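Beta-glucosidase (Saccharopolyspora erythraea D, PDB 5M6G) probably hydrolyses terminal, non-reducing beta-D-glucosyl residues to release beta-D-glucose, as a two-domain member of glycosyl hydrolase family 3. Local coordinates at residues 465-468 and 469-472. Residues are numbered along the deposited sequence; the frame is centred on the assembly and turned at random.
Sequences ILEG and IRAA
R470 runs back over L466, one turn earlier in the same helix. CB of R470 starts 3.6 Å from L466 O, beside E467 O as well. CG of R470 comes nearer, 3.3 Å from the same L466 O. With CG beside the backbone N and anti to the carbonyl carbon (chi1 -68°), the chain extends through CD to NE and carries the guanidinium across the leucine's end. CD2 of L466 touches one guanidinium face, nearer its rim than its centre, and lies 3.4 Å from CZ of R470. Arginine suits this exposed place: its extended chain is long enough to lay a flat face on the buried leucine. NH2 of R470 also hydrogen-bonds a glycerol, probably from the crystallisation liquor. E467 contributes CG at the guanidinium edge, but its OE1 accepts a hydrogen bond from T464 N, a role that suits glutamate in the first turn.

Helix 465-472 packs on the mixed, largely parallel sheet of the family 3 C-terminal domain. Bulky apolar residues suit this buried interface: I465 reaches V497, I469 reaches V433, and L466 touches V433 and V478. CG2 of I465 lies 4.0 Å from CD1 of I469. Regular i to i+4 bonds hold the turns, among them R470 N to L466 O at 2.9 Å and 165°. Buried G468 needs no side-chain room, and its O accepts from A472 N at 2.9 Å.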
# COMPACT_ATOMS: atom_id res chain seq x y z
N ILE A 465 -16.76 -5.54 12.42
CA ILE A 465 -18.01 -5.52 11.66
C ILE A 465 -19.17 -5.92 12.56
O ILE A 465 -20.25 -5.32 12.51
CB ILE A 465 -17.88 -6.42 10.42
CG1 ILE A 465 -16.83 -5.83 9.46
CG2 ILE A 465 -19.23 -6.60 9.75
CD1 ILE A 465 -16.44 -6.71 8.28
N LEU A 466 -18.96 -6.93 13.42
CA LEU A 466 -19.98 -7.35 14.37
C LEU A 466 -20.33 -6.24 15.35
O LEU A 466 -21.50 -6.06 15.72
CB LEU A 466 -19.50 -8.59 15.14
CG LEU A 466 -20.38 -9.00 16.33
CD1 LEU A 466 -21.76 -9.49 15.86
CD2 LEU A 466 -19.68 -10.06 17.18
N GLU A 467 -19.34 -5.48 15.79
CA GLU A 467 -19.62 -4.38 16.71
C GLU A 467 -20.42 -3.28 16.01
O GLU A 467 -21.33 -2.69 16.60
CB GLU A 467 -18.32 -3.84 17.29
CG GLU A 467 -17.64 -4.83 18.23
CD GLU A 467 -16.25 -4.39 18.63
OE1 GLU A 467 -15.65 -3.56 17.90
OE2 GLU A 467 -15.76 -4.86 19.68
N GLY A 468 -20.10 -3.02 14.74
CA GLY A 468 -20.91 -2.09 13.97
C GLY A 468 -22.34 -2.58 13.78
O GLY A 468 -23.28 -1.79 13.82
N ILE A 469 -22.51 -3.89 13.57
CA ILE A 469 -23.87 -4.43 13.43
C ILE A 469 -24.64 -4.27 14.73
O ILE A 469 -25.81 -3.86 14.73
CB ILE A 469 -23.82 -5.91 12.98
CG1 ILE A 469 -23.27 -6.01 11.55
CG2 ILE A 469 -25.21 -6.55 13.05
CD1 ILE A 469 -22.86 -7.41 11.15
N ARG A 470 -24.01 -4.60 15.86
CA ARG A 470 -24.68 -4.44 17.15
C ARG A 470 -25.13 -3.00 17.36
O ARG A 470 -26.25 -2.75 17.83
CB ARG A 470 -23.77 -4.89 18.29
CG ARG A 470 -23.46 -6.40 18.33
CD ARG A 470 -22.59 -6.73 19.56
NE ARG A 470 -22.41 -8.16 19.79
CZ ARG A 470 -21.23 -8.75 19.95
NH1 ARG A 470 -20.10 -8.04 19.91
NH2 ARG A 470 -21.18 -10.06 20.15
N ALA A 471 -24.28 -2.03 16.99
CA ALA A 471 -24.60 -0.63 17.24
C ALA A 471 -25.65 -0.11 16.26
O ALA A 471 -26.49 0.72 16.62
CB ALA A 471 -23.33 0.22 17.17
N ALA A 472 -25.60 -0.57 15.00
CA ALA A 472 -26.62 -0.16 14.03
C ALA A 472 -27.99 -0.67 14.45
O ALA A 472 -28.96 0.09 14.49
CB ALA A 472 -26.26 -0.68 12.63